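Local coordinates for DNA repair protein PprA (Deinococcus deserti, PDB 6MC8) that binds DNA and takes part in repair after radiation damage and in genome segregation, assembling as a dimer and being associated with filament formation, at residues R159-A165 with G271-W277; V194-A198 with L288-Q292; A262-E266 with M280-A284. The protein carries 2 engineered substitutions. All coordinates share one frame; numbering follows the deposited sequence.

Contact 1. Residues R159-A165 with G271-W277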
ATOM      1  N   ARG A 159      -4.482 -13.911   8.530  1.00 39.10           N
ATOM      2  CA  ARG A 159      -4.134 -13.419   9.858  1.00 36.43           C
ATOM      3  C   ARG A 159      -2.968 -12.442   9.799  1.00 35.50           C
ATOM      4  O   ARG A 159      -2.958 -11.429  10.500  1.00 41.08           O
ATOM      5  CB  ARG A 159      -3.820 -14.594  10.782  1.00 38.92           C
ATOM      6  CG  ARG A 159      -3.523 -14.199  12.210  1.00 40.62           C
ATOM      7  CD  ARG A 159      -3.404 -15.415  13.093  1.00 37.31           C
ATOM      8  NE  ARG A 159      -4.690 -16.084  13.240  1.00 45.43           N
ATOM      9  CZ  ARG A 159      -5.605 -15.745  14.142  1.00 53.89           C
ATOM     10  NH1 ARG A 159      -5.366 -14.751  14.984  1.00 49.89           N
ATOM     11  NH2 ARG A 159      -6.751 -16.405  14.211  1.00 48.99           N
ATOM     12  N   VAL A 160      -1.992 -12.713   8.936  1.00 32.03           N
ATOM     13  CA  VAL A 160      -0.852 -11.814   8.809  1.00 34.78           C
ATOM     14  C   VAL A 160      -1.231 -10.584   7.988  1.00 32.27           C
ATOM     15  O   VAL A 160      -0.773  -9.470   8.267  1.00 37.54           O
ATOM     16  CB  VAL A 160       0.343 -12.579   8.209  1.00 33.90           C
ATOM     17  CG1 VAL A 160       1.553 -11.686   8.050  1.00 34.27           C
ATOM     18  CG2 VAL A 160       0.685 -13.774   9.069  1.00 29.30           C
ATOM     19  N   LEU A 161      -2.098 -10.756   6.989  1.00 29.02           N
ATOM     20  CA  LEU A 161      -2.504  -9.635   6.144  1.00 32.98           C
ATOM     21  C   LEU A 161      -3.379  -8.645   6.907  1.00 32.20           C
ATOM     22  O   LEU A 161      -3.297  -7.431   6.690  1.00 27.89           O
ATOM     23  CB  LEU A 161      -3.234 -10.155   4.905  1.00 32.12           C
ATOM     24  CG  LEU A 161      -2.431 -10.923   3.855  1.00 30.73           C
ATOM     25  CD1 LEU A 161      -3.360 -11.598   2.876  1.00 28.69           C
ATOM     26  CD2 LEU A 161      -1.477 -10.015   3.124  1.00 29.13           C
ATOM     27  N   ILE A 162      -4.218  -9.143   7.812  1.00 34.76           N
ATOM     28  CA  ILE A 162      -5.086  -8.261   8.588  1.00 34.82           C
ATOM     29  C   ILE A 162      -4.299  -7.587   9.708  1.00 33.35           C
ATOM     30  O   ILE A 162      -4.373  -6.367   9.887  1.00 30.81           O
ATOM     31  CB  ILE A 162      -6.301  -9.046   9.120  1.00 29.81           C
ATOM     32  CG1 ILE A 162      -7.249  -9.404   7.979  1.00 27.49           C
ATOM     33  CG2 ILE A 162      -7.057  -8.268  10.151  1.00 31.32           C
ATOM     34  CD1 ILE A 162      -8.272 -10.437   8.354  1.00 26.28           C
ATOM     35  N   GLU A 163      -3.515  -8.364  10.458  1.00 31.48           N
ATOM     36  CA  GLU A 163      -2.808  -7.821  11.616  1.00 36.38           C
ATOM     37  C   GLU A 163      -1.633  -6.943  11.205  1.00 34.34           C
ATOM     38  O   GLU A 163      -1.463  -5.834  11.724  1.00 31.37           O
ATOM     39  CB  GLU A 163      -2.311  -8.952  12.515  1.00 34.79           C
ATOM     40  CG  GLU A 163      -3.377  -9.686  13.287  1.00 36.69           C
ATOM     41  CD  GLU A 163      -2.811 -10.833  14.092  1.00 34.29           C
ATOM     42  OE1 GLU A 163      -1.634 -11.178  13.886  1.00 36.96           O
ATOM     43  OE2 GLU A 163      -3.534 -11.378  14.943  1.00 39.56           O
ATOM     44  N   ASP A 164      -0.809  -7.422  10.279  1.00 35.50           N
ATOM     45  CA  ASP A 164       0.524  -6.880  10.082  1.00 36.26           C
ATOM     46  C   ASP A 164       0.691  -6.094   8.792  1.00 36.28           C
ATOM     47  O   ASP A 164       1.614  -5.284   8.697  1.00 35.25           O
ATOM     48  CB  ASP A 164       1.551  -8.017  10.107  1.00 37.74           C
ATOM     49  CG  ASP A 164       1.573  -8.745  11.425  1.00 42.36           C
ATOM     50  OD1 ASP A 164       1.319  -8.107  12.463  1.00 45.70           O
ATOM     51  OD2 ASP A 164       1.817  -9.966  11.420  1.00 42.58           O
ATOM     52  N   ALA A 165      -0.161  -6.298   7.804  1.00 36.35           N
ATOM     53  CA  ALA A 165       0.093  -5.698   6.509  1.00 30.30           C
ATOM     54  C   ALA A 165      -0.618  -4.359   6.358  1.00 25.92           C
ATOM     55  O   ALA A 165      -1.481  -3.975   7.147  1.00 29.13           O
ATOM     56  CB  ALA A 165      -0.328  -6.648   5.390  1.00 29.40           C
ATOM     57  N   GLY A 271      -9.905  -2.896  12.451  1.00 44.19           N
ATOM     58  CA  GLY A 271      -9.480  -3.307  11.101  1.00 32.77           C
ATOM     59  C   GLY A 271      -8.353  -4.308  11.111  1.00 35.36           C
ATOM     60  O   GLY A 271      -8.149  -4.942  10.117  1.00 28.93           O
ATOM     61  N   ARG A 272      -7.580  -4.351  12.184  1.00 36.53           N
ATOM     62  CA  ARG A 272      -6.443  -5.297  12.269  1.00 37.48           C
ATOM     63  C   ARG A 272      -6.749  -6.524  13.128  1.00 37.52           C
ATOM     64  O   ARG A 272      -5.813  -7.237  13.420  1.00 31.86           O
ATOM     65  CB  ARG A 272      -5.179  -4.585  12.729  1.00 29.25           C
ATOM     66  CG  ARG A 272      -4.762  -3.488  11.779  1.00 32.21           C
ATOM     67  CD  ARG A 272      -3.306  -3.152  11.784  1.00 28.49           C
ATOM     68  NE  ARG A 272      -3.073  -2.220  10.724  1.00 28.12           N
ATOM     69  CZ  ARG A 272      -2.552  -2.512   9.574  1.00 29.55           C
ATOM     70  NH1 ARG A 272      -2.161  -3.730   9.308  1.00 30.12           N
ATOM     71  NH2 ARG A 272      -2.416  -1.576   8.672  1.00 33.25           N
ATOM     72  N   GLU A 273      -8.006  -6.751  13.490  1.00 32.90           N
ATOM     73  CA  GLU A 273      -8.354  -7.905  14.302  1.00 37.55           C
ATOM     74  C   GLU A 273      -9.068  -8.936  13.439  1.00 38.39           C
ATOM     75  O   GLU A 273      -9.917  -8.583  12.616  1.00 38.48           O
ATOM     76  CB  GLU A 273      -9.230  -7.492  15.483  1.00 37.48           C
ATOM     77  CG  GLU A 273      -8.544  -6.542  16.447  1.00 38.43           C
ATOM     78  CD  GLU A 273      -7.367  -7.168  17.166  1.00 49.25           C
ATOM     79  OE1 GLU A 273      -7.400  -8.386  17.427  1.00 56.68           O
ATOM     80  OE2 GLU A 273      -6.405  -6.437  17.477  1.00 49.11           O
ATOM     81  N   VAL A 274      -8.719 -10.209  13.625  1.00 32.45           N
ATOM     82  CA  VAL A 274      -9.274 -11.250  12.769  1.00 35.60           C
ATOM     83  C   VAL A 274     -10.656 -11.667  13.253  1.00 39.51           C
ATOM     84  O   VAL A 274     -11.463 -12.192  12.479  1.00 40.87           O
ATOM     85  CB  VAL A 274      -8.315 -12.450  12.688  1.00 33.87           C
ATOM     86  CG1 VAL A 274      -6.985 -12.025  12.103  1.00 39.87           C
ATOM     87  CG2 VAL A 274      -8.113 -13.068  14.051  1.00 47.99           C
ATOM     88  N   ASP A 275     -10.957 -11.440  14.532  1.00 38.36           N
ATOM     89  CA  ASP A 275     -12.273 -11.801  15.038  1.00 40.91           C
ATOM     90  C   ASP A 275     -13.312 -10.776  14.610  1.00 36.45           C
ATOM     91  O   ASP A 275     -14.508 -11.081  14.545  1.00 39.83           O
ATOM     92  CB  ASP A 275     -12.237 -11.944  16.558  1.00 41.94           C
ATOM     93  CG  ASP A 275     -11.423 -13.140  17.013  1.00 47.41           C
ATOM     94  OD1 ASP A 275     -11.297 -14.107  16.236  1.00 46.97           O
ATOM     95  OD2 ASP A 275     -10.922 -13.122  18.156  1.00 45.66           O
ATOM     96  N   ARG A 276     -12.871  -9.553  14.311  1.00 34.59           N
ATOM     97  CA  ARG A 276     -13.756  -8.571  13.699  1.00 32.63           C
ATOM     98  C   ARG A 276     -14.072  -8.950  12.258  1.00 35.11           C
ATOM     99  O   ARG A 276     -15.232  -8.900  11.841  1.00 31.46           O
ATOM    100  CB  ARG A 276     -13.126  -7.183  13.752  1.00 28.97           C
ATOM    101  CG  ARG A 276     -13.977  -6.114  13.110  1.00 33.02           C
ATOM    102  CD  ARG A 276     -15.192  -5.785  13.944  1.00 31.66           C
ATOM    103  NE  ARG A 276     -16.043  -4.814  13.270  1.00 42.23           N
ATOM    104  CZ  ARG A 276     -17.113  -5.130  12.551  1.00 40.90           C
ATOM    105  NH1 ARG A 276     -17.498  -6.392  12.456  1.00 39.98           N
ATOM    106  NH2 ARG A 276     -17.821  -4.180  11.962  1.00 31.51           N
ATOM    107  N   TRP A 277     -13.040  -9.332  11.492  1.00 33.07           N
ATOM    108  CA  TRP A 277     -13.210  -9.741  10.098  1.00 30.87           C
ATOM    109  C   TRP A 277     -14.118 -10.955   9.973  1.00 30.68           C
ATOM    110  O   TRP A 277     -14.885 -11.067   9.012  1.00 33.91           O
ATOM    111  CB  TRP A 277     -11.851 -10.056   9.470  1.00 32.80           C
ATOM    112  CG  TRP A 277     -11.978 -10.616   8.088  1.00 31.69           C
ATOM    113  CD1 TRP A 277     -12.226  -9.932   6.941  1.00 29.94           C
ATOM    114  CD2 TRP A 277     -11.982 -12.003   7.735  1.00 31.82           C
ATOM    115  NE1 TRP A 277     -12.334 -10.802   5.887  1.00 33.48           N
ATOM    116  CE2 TRP A 277     -12.194 -12.080   6.351  1.00 27.65           C
ATOM    117  CE3 TRP A 277     -11.822 -13.185   8.460  1.00 32.43           C
ATOM    118  CZ2 TRP A 277     -12.235 -13.290   5.673  1.00 35.37           C
ATOM    119  CZ3 TRP A 277     -11.863 -14.380   7.789  1.00 39.30           C
ATOM    120  CH2 TRP A 277     -12.066 -14.428   6.409  1.00 37.16           C
TER
HETATM  121  O   HOH W   1      -5.848 -10.437  14.846  1.00 38.55           O
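Glu163 and Arg272 are the point of closest backbone approach, with CA atoms 4.5 Å apart, and Arg159 and Val274 follow at 6.3 Å CA to CA, so the end of helix 156-163 lies against the run that leads into helix 274-304. At this approach two CA-H...O contacts join the two segments, Arg272 CA to Ile162 O at 3.3 Å and Glu163 CA to Arg272 O at 3.6 Å.

Ile162 uses both its branches. CG2 lies against the carbonyls of Gly271 and Arg272, whereas CG1, set beside the backbone N by chi1 of -71°, carries CD1 to Trp277 for an off-centre CH-pi contact, CD1 being 4.2 Å from the centroid of the five-membered ring and 29° off its normal. Val274 turns the other way: its CG2 reaches Arg159 NH1 at 3.4 Å, and its CG1 lies over one face of that guanidinium, toward the rim. The bend of the arginine at chi3 (-68°) also leaves NH1 in a long salt bridge with Glu163 OE2. That same oxygen accepts from a water, which in turn accepts from Val274 N at 3.1 Å and so satisfies an N-H of the first helical turn. Arg272 extends along the helix end; its guanidinium edge faces the carbonyls of Glu163 and Ala165, but NH1 is modelled too near Ala165 O, so the weak bond from NH1 to Glu163 O is uncertain.

Arg185 of strand 179-186 binds the carbonyls of Leu161, Ile162 and Gly271, pinning both segments to the sheet. Trp277 donates from NE1 to Thr183 and packs on Leu190 and Val192 of strand 189-195, while helix 156-163 presents Val160 to Val160 of the second subunit, placing the contact beside the dimer interface.

Contact 2. Residues V194-A198 with L288-Q292; sequences VHRPA and LDELQ
Arg196 reaches from the end of strand 189-195 to three residues of helix 274-304. Its CB lies 3.8 Å from Leu288 CD2, a methyl that also meets Val194 O at 3.4 Å. With CG anti to the backbone N (chi1 -173°), the chain runs out to CD, which passes 3.6 Å from Gln292 OE1, and NE donates to Ala177 O. At the tip, NH1 gives a 2.5 Å hydrogen bond to Gln292 OE1, although the guanidinium and amide planes are 50° apart. NH1 and NH2 both grip a single oxygen of Asp289: NH2 meets OD1 at 2.6 Å through its syn lone pair, and the two flat groups are only 16° from coplanar. Gln292 NE2 returns a weak bond to Arg196 O at 3.3 Å and donates to Val259 O as well. A leucine here would probably leave the Asp289 carboxylate without its counter-charge and Gln292 OE1 without its NH1 donor. Around this link, Arg196 pairs through its backbone with Ser260, just ahead of strand 261-267, and Val194 touches Thr179 and Thr181 of strand 179-186 and Ala284 of helix 274-304.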
ATOM      1  N   VAL A 194     -19.091 -10.408  -0.030  1.00 23.15           N
ATOM      2  CA  VAL A 194     -19.702 -11.723  -0.163  1.00 20.17           C
ATOM      3  C   VAL A 194     -20.643 -11.673  -1.355  1.00 22.66           C
ATOM      4  O   VAL A 194     -21.555 -10.843  -1.394  1.00 24.68           O
ATOM      5  CB  VAL A 194     -20.435 -12.126   1.128  1.00 25.03           C
ATOM      6  CG1 VAL A 194     -21.304 -13.317   0.897  1.00 27.77           C
ATOM      7  CG2 VAL A 194     -19.434 -12.442   2.211  1.00 27.19           C
ATOM      8  N   HIS A 195     -20.423 -12.556  -2.323  1.00 24.25           N
ATOM      9  CA  HIS A 195     -21.055 -12.467  -3.633  1.00 21.09           C
ATOM     10  C   HIS A 195     -21.741 -13.772  -4.007  1.00 23.68           C
ATOM     11  O   HIS A 195     -21.104 -14.826  -4.029  1.00 24.54           O
ATOM     12  CB  HIS A 195     -20.018 -12.117  -4.692  1.00 20.42           C
ATOM     13  CG  HIS A 195     -20.565 -12.039  -6.079  1.00 24.76           C
ATOM     14  ND1 HIS A 195     -21.298 -10.966  -6.531  1.00 19.80           N
ATOM     15  CD2 HIS A 195     -20.477 -12.899  -7.118  1.00 23.00           C
ATOM     16  CE1 HIS A 195     -21.639 -11.170  -7.789  1.00 22.98           C
ATOM     17  NE2 HIS A 195     -21.156 -12.337  -8.168  1.00 24.15           N
ATOM     18  N   ARG A 196     -23.027 -13.689  -4.322  1.00 25.46           N
ATOM     19  CA  ARG A 196     -23.754 -14.782  -4.965  1.00 25.48           C
ATOM     20  C   ARG A 196     -24.329 -14.229  -6.260  1.00 27.10           C
ATOM     21  O   ARG A 196     -25.066 -13.224  -6.216  1.00 22.82           O
ATOM     22  CB  ARG A 196     -24.859 -15.348  -4.080  1.00 25.06           C
ATOM     23  CG  ARG A 196     -25.498 -16.588  -4.678  1.00 29.52           C
ATOM     24  CD  ARG A 196     -26.672 -17.099  -3.878  1.00 21.04           C
ATOM     25  NE  ARG A 196     -26.297 -17.572  -2.556  1.00 25.67           N
ATOM     26  CZ  ARG A 196     -26.670 -16.984  -1.430  1.00 23.79           C
ATOM     27  NH1 ARG A 196     -27.422 -15.899  -1.472  1.00 23.19           N
ATOM     28  NH2 ARG A 196     -26.291 -17.479  -0.266  1.00 31.23           N
ATOM     29  N   PRO A 197     -24.023 -14.834  -7.408  1.00 26.42           N
ATOM     30  CA  PRO A 197     -24.384 -14.228  -8.699  1.00 27.06           C
ATOM     31  C   PRO A 197     -25.885 -14.193  -8.945  1.00 24.59           C
ATOM     32  O   PRO A 197     -26.596 -15.177  -8.735  1.00 25.76           O
ATOM     33  CB  PRO A 197     -23.675 -15.128  -9.714  1.00 22.70           C
ATOM     34  CG  PRO A 197     -22.583 -15.757  -8.953  1.00 28.11           C
ATOM     35  CD  PRO A 197     -23.115 -15.973  -7.584  1.00 28.11           C
ATOM     36  N   ALA A 198     -26.360 -13.036  -9.397  1.00 22.04           N
ATOM     37  CA  ALA A 198     -27.769 -12.833  -9.683  1.00 23.39           C
ATOM     38  C   ALA A 198     -27.910 -11.791 -10.779  1.00 26.33           C
ATOM     39  O   ALA A 198     -27.332 -10.707 -10.695  1.00 25.31           O
ATOM     40  CB  ALA A 198     -28.538 -12.390  -8.436  1.00 19.95           C
ATOM     41  N   LEU A 288     -26.438 -10.515   2.563  1.00 24.05           N
ATOM     42  CA  LEU A 288     -26.684 -10.938   1.188  1.00 24.68           C
ATOM     43  C   LEU A 288     -27.858 -11.904   1.097  1.00 26.78           C
ATOM     44  O   LEU A 288     -28.663 -11.821   0.163  1.00 27.67           O
ATOM     45  CB  LEU A 288     -25.428 -11.574   0.593  1.00 22.08           C
ATOM     46  CG  LEU A 288     -25.568 -12.090  -0.840  1.00 20.59           C
ATOM     47  CD1 LEU A 288     -25.902 -10.965  -1.789  1.00 18.61           C
ATOM     48  CD2 LEU A 288     -24.329 -12.818  -1.288  1.00 26.39           C
ATOM     49  N   ASP A 289     -27.977 -12.820   2.060  1.00 31.89           N
ATOM     50  CA  ASP A 289     -29.064 -13.793   2.025  1.00 28.16           C
ATOM     51  C   ASP A 289     -30.407 -13.124   2.273  1.00 26.41           C
ATOM     52  O   ASP A 289     -31.417 -13.498   1.671  1.00 31.23           O
ATOM     53  CB  ASP A 289     -28.824 -14.906   3.045  1.00 27.99           C
ATOM     54  CG  ASP A 289     -27.688 -15.825   2.651  1.00 37.14           C
ATOM     55  OD1 ASP A 289     -27.391 -15.921   1.447  1.00 34.45           O
ATOM     56  OD2 ASP A 289     -27.109 -16.470   3.546  1.00 36.67           O
ATOM     57  N   GLU A 290     -30.434 -12.114   3.140  1.00 25.91           N
ATOM     58  CA  GLU A 290     -31.693 -11.441   3.430  1.00 32.08           C
ATOM     59  C   GLU A 290     -32.107 -10.505   2.301  1.00 26.97           C
ATOM     60  O   GLU A 290     -33.293 -10.425   1.964  1.00 29.71           O
ATOM     61  CB  GLU A 290     -31.600 -10.696   4.764  1.00 24.63           C
ATOM     62  CG  GLU A 290     -32.851  -9.903   5.113  1.00 32.23           C
ATOM     63  CD  GLU A 290     -34.107 -10.762   5.214  1.00 46.06           C
ATOM     64  OE1 GLU A 290     -34.026 -11.927   5.656  1.00 48.66           O
ATOM     65  OE2 GLU A 290     -35.180 -10.275   4.806  1.00 44.80           O
ATOM     66  N   LEU A 291     -31.144  -9.811   1.688  1.00 22.01           N
ATOM     67  CA  LEU A 291     -31.461  -8.902   0.590  1.00 21.08           C
ATOM     68  C   LEU A 291     -31.954  -9.649  -0.640  1.00 28.95           C
ATOM     69  O   LEU A 291     -32.805  -9.145  -1.378  1.00 27.34           O
ATOM     70  CB  LEU A 291     -30.245  -8.055   0.238  1.00 21.02           C
ATOM     71  CG  LEU A 291     -29.902  -6.911   1.180  1.00 22.63           C
ATOM     72  CD1 LEU A 291     -28.527  -6.429   0.844  1.00 19.69           C
ATOM     73  CD2 LEU A 291     -30.902  -5.793   1.033  1.00 20.39           C
ATOM     74  N   GLN A 292     -31.447 -10.857  -0.866  1.00 28.37           N
ATOM     75  CA  GLN A 292     -31.921 -11.647  -1.993  1.00 25.57           C
ATOM     76  C   GLN A 292     -33.273 -12.285  -1.698  1.00 25.16           C
ATOM     77  O   GLN A 292     -34.089 -12.458  -2.607  1.00 25.07           O
ATOM     78  CB  GLN A 292     -30.880 -12.698  -2.369  1.00 18.24           C
ATOM     79  CG  GLN A 292     -29.684 -12.116  -3.088  1.00 21.46           C
ATOM     80  CD  GLN A 292     -28.622 -13.143  -3.413  1.00 20.03           C
ATOM     81  OE1 GLN A 292     -28.646 -14.262  -2.913  1.00 24.63           O
ATOM     82  NE2 GLN A 292     -27.710 -12.777  -4.291  1.00 17.85           N
TER

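Contact 3. Residues A262-E266 with M280-A284; sequences AVVRE and MQREA
The carboxylate of Glu283 meets the methyls of Val264, its OE1 coming within 3.4 Å of Val264 CG1, a contact of oxygen with carbon and no hydrogen bond. The arrangement is a helix packed on one face of an antiparallel beta sheet: strand 261-267, outermost in the four-stranded sheet within this chain, runs on through a short connection into helix 274-304, which folds back over it. On the reverse side of the strand the Arg265 guanidinium has Val263 CG1 over the centre of one face, 3.5 Å above the plane, and its NH1 forms a salt bridge with Asp78 of helix 62-80. The Glu266 carboxylate is paired through OE1 with Arg276, while OE2 lies close to Glu270 OE1, a pairing of like charges that may raise the proton affinity of one of them.

The segment axes come within 7.5 Å and their N-to-C directions make 150°, close to antiparallel. No hydrogen bond joins the two segments, and the interface rests on apolar contact. Val264 is its centre, with CG1 3.7 Å from Met280 CG and CG2 3.7 Å from Ala284 CB. Met280 continues along the strand, extended to SD, which lies beside Glu266 CB; the bend at chi3 (68°) then brings CE to 3.4 Å from Val264 O. Met280 also touches Val192 of the adjacent strand 189-195, so the helix covers more than the edge. At the other end small residues let the backbones close in: Ala262 CB sits 3.4 Å from Ala284 O.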
ATOM      1  N   ALA A 262     -22.768  -8.058  -1.033  1.00 22.54           N
ATOM      2  CA  ALA A 262     -22.919  -7.301   0.198  1.00 16.73           C
ATOM      3  C   ALA A 262     -21.532  -7.049   0.765  1.00 24.11           C
ATOM      4  O   ALA A 262     -20.723  -7.973   0.870  1.00 27.63           O
ATOM      5  CB  ALA A 262     -23.791  -8.035   1.219  1.00 16.96           C
ATOM      6  N   VAL A 263     -21.255  -5.797   1.117  1.00 24.95           N
ATOM      7  CA  VAL A 263     -19.929  -5.375   1.548  1.00 17.16           C
ATOM      8  C   VAL A 263     -20.016  -4.838   2.971  1.00 22.37           C
ATOM      9  O   VAL A 263     -20.872  -4.003   3.277  1.00 20.90           O
ATOM     10  CB  VAL A 263     -19.344  -4.313   0.593  1.00 19.28           C
ATOM     11  CG1 VAL A 263     -17.969  -3.869   1.052  1.00 20.67           C
ATOM     12  CG2 VAL A 263     -19.285  -4.840  -0.826  1.00 17.64           C
ATOM     13  N   VAL A 264     -19.131  -5.322   3.841  1.00 22.52           N
ATOM     14  CA  VAL A 264     -18.981  -4.807   5.197  1.00 23.33           C
ATOM     15  C   VAL A 264     -17.592  -4.197   5.321  1.00 26.13           C
ATOM     16  O   VAL A 264     -16.598  -4.824   4.941  1.00 29.88           O
ATOM     17  CB  VAL A 264     -19.205  -5.907   6.251  1.00 24.73           C
ATOM     18  CG1 VAL A 264     -18.953  -5.376   7.647  1.00 32.26           C
ATOM     19  CG2 VAL A 264     -20.609  -6.434   6.163  1.00 26.06           C
ATOM     20  N   ARG A 265     -17.526  -2.973   5.841  1.00 22.96           N
ATOM     21  CA  ARG A 265     -16.276  -2.245   5.988  1.00 25.37           C
ATOM     22  C   ARG A 265     -16.020  -1.916   7.453  1.00 26.65           C
ATOM     23  O   ARG A 265     -16.948  -1.810   8.257  1.00 28.77           O
ATOM     24  CB  ARG A 265     -16.287  -0.960   5.161  1.00 25.86           C
ATOM     25  CG  ARG A 265     -16.282  -1.203   3.669  1.00 30.94           C
ATOM     26  CD  ARG A 265     -16.349   0.090   2.896  1.00 28.06           C
ATOM     27  NE  ARG A 265     -16.342  -0.133   1.457  1.00 25.98           N
ATOM     28  CZ  ARG A 265     -17.432  -0.316   0.725  1.00 24.17           C
ATOM     29  NH1 ARG A 265     -18.625  -0.315   1.294  1.00 27.11           N
ATOM     30  NH2 ARG A 265     -17.327  -0.510  -0.576  1.00 24.77           N
ATOM     31  N   GLU A 266     -14.744  -1.765   7.791  1.00 31.74           N
ATOM     32  CA  GLU A 266     -14.315  -1.452   9.143  1.00 29.69           C
ATOM     33  C   GLU A 266     -13.081  -0.567   9.099  1.00 32.10           C
ATOM     34  O   GLU A 266     -12.090  -0.903   8.451  1.00 32.85           O
ATOM     35  CB  GLU A 266     -14.010  -2.718   9.939  1.00 31.87           C
ATOM     36  CG  GLU A 266     -13.590  -2.450  11.367  1.00 40.74           C
ATOM     37  CD  GLU A 266     -14.704  -1.881  12.215  1.00 40.73           C
ATOM     38  OE1 GLU A 266     -15.879  -2.216  11.981  1.00 46.71           O
ATOM     39  OE2 GLU A 266     -14.403  -1.076  13.111  1.00 53.09           O
ATOM     40  N   MET A 280     -17.357  -9.702  10.234  1.00 27.78           N
ATOM     41  CA  MET A 280     -17.683  -8.886   9.068  1.00 29.40           C
ATOM     42  C   MET A 280     -18.209  -9.743   7.925  1.00 29.25           C
ATOM     43  O   MET A 280     -19.213  -9.400   7.290  1.00 28.64           O
ATOM     44  CB  MET A 280     -16.448  -8.105   8.621  1.00 30.39           C
ATOM     45  CG  MET A 280     -16.085  -6.915   9.476  1.00 37.58           C
ATOM     46  SD  MET A 280     -14.427  -6.298   9.168  1.00 38.77           S
ATOM     47  CE  MET A 280     -14.605  -5.644   7.522  1.00 23.78           C
ATOM     48  N   GLN A 281     -17.527 -10.853   7.638  1.00 24.99           N
ATOM     49  CA  GLN A 281     -17.966 -11.763   6.587  1.00 31.37           C
ATOM     50  C   GLN A 281     -19.288 -12.427   6.947  1.00 35.54           C
ATOM     51  O   GLN A 281     -20.145 -12.639   6.081  1.00 36.00           O
ATOM     52  CB  GLN A 281     -16.892 -12.818   6.335  1.00 26.65           C
ATOM     53  CG  GLN A 281     -17.205 -13.736   5.185  1.00 32.59           C
ATOM     54  CD  GLN A 281     -16.143 -14.767   4.965  1.00 33.78           C
ATOM     55  OE1 GLN A 281     -15.168 -14.829   5.700  1.00 47.77           O
ATOM     56  NE2 GLN A 281     -16.328 -15.596   3.953  1.00 57.59           N
ATOM     57  N   ARG A 282     -19.467 -12.760   8.226  1.00 30.92           N
ATOM     58  CA  ARG A 282     -20.710 -13.367   8.682  1.00 27.08           C
ATOM     59  C   ARG A 282     -21.859 -12.368   8.617  1.00 31.78           C
ATOM     60  O   ARG A 282     -23.011 -12.750   8.391  1.00 30.67           O
ATOM     61  CB  ARG A 282     -20.518 -13.899  10.100  1.00 36.77           C
ATOM     62  CG  ARG A 282     -21.610 -14.808  10.624  1.00 43.85           C
ATOM     63  CD  ARG A 282     -21.285 -15.275  12.040  1.00 56.49           C
ATOM     64  NE  ARG A 282     -20.030 -16.021  12.097  1.00 61.41           N
ATOM     65  CZ  ARG A 282     -18.945 -15.617  12.752  1.00 48.90           C
ATOM     66  NH1 ARG A 282     -18.960 -14.475  13.423  1.00 42.88           N
ATOM     67  NH2 ARG A 282     -17.848 -16.359  12.741  1.00 39.54           N
ATOM     68  N   GLU A 283     -21.557 -11.080   8.804  1.00 29.27           N
ATOM     69  CA  GLU A 283     -22.556 -10.039   8.594  1.00 25.03           C
ATOM     70  C   GLU A 283     -22.922  -9.915   7.122  1.00 26.66           C
ATOM     71  O   GLU A 283     -24.103  -9.804   6.782  1.00 25.83           O
ATOM     72  CB  GLU A 283     -22.045  -8.699   9.127  1.00 27.36           C
ATOM     73  CG  GLU A 283     -22.996  -7.535   8.910  1.00 27.92           C
ATOM     74  CD  GLU A 283     -22.438  -6.218   9.397  1.00 30.36           C
ATOM     75  OE1 GLU A 283     -21.311  -6.211   9.924  1.00 33.56           O
ATOM     76  OE2 GLU A 283     -23.118  -5.187   9.240  1.00 32.47           O
ATOM     77  N   ALA A 284     -21.923  -9.948   6.238  1.00 28.18           N
ATOM     78  CA  ALA A 284     -22.167  -9.751   4.814  1.00 29.18           C
ATOM     79  C   ALA A 284     -22.912 -10.929   4.203  1.00 30.24           C
ATOM     80  O   ALA A 284     -23.701 -10.754   3.271  1.00 26.47           O
ATOM     81  CB  ALA A 284     -20.846  -9.519   4.086  1.00 21.21           C
TER

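In the fold
From the N terminus, the chain passes 159-165, 194-198 and 262-266 before any of the three contacts closes. Contact 1 closes first, when 271-277 returns to the end of helix 156-163 after 105 residues. Contact 3 closes next through 280-284, over the shortest separation, and contact 2 last, through 288-292. Contact 3 therefore lies within the span of contact 2, and contact 1 crosses both. All three use helix 274-304, whose successive turns meet helix 156-163, strand 261-267 and the end of strand 189-195. Arg276 to Glu266 is a salt bridge linking contacts 1 and 3, and a probable hydrogen bond from Ala262 N to Val194 O links contacts 3 and 2 across neighbouring strands.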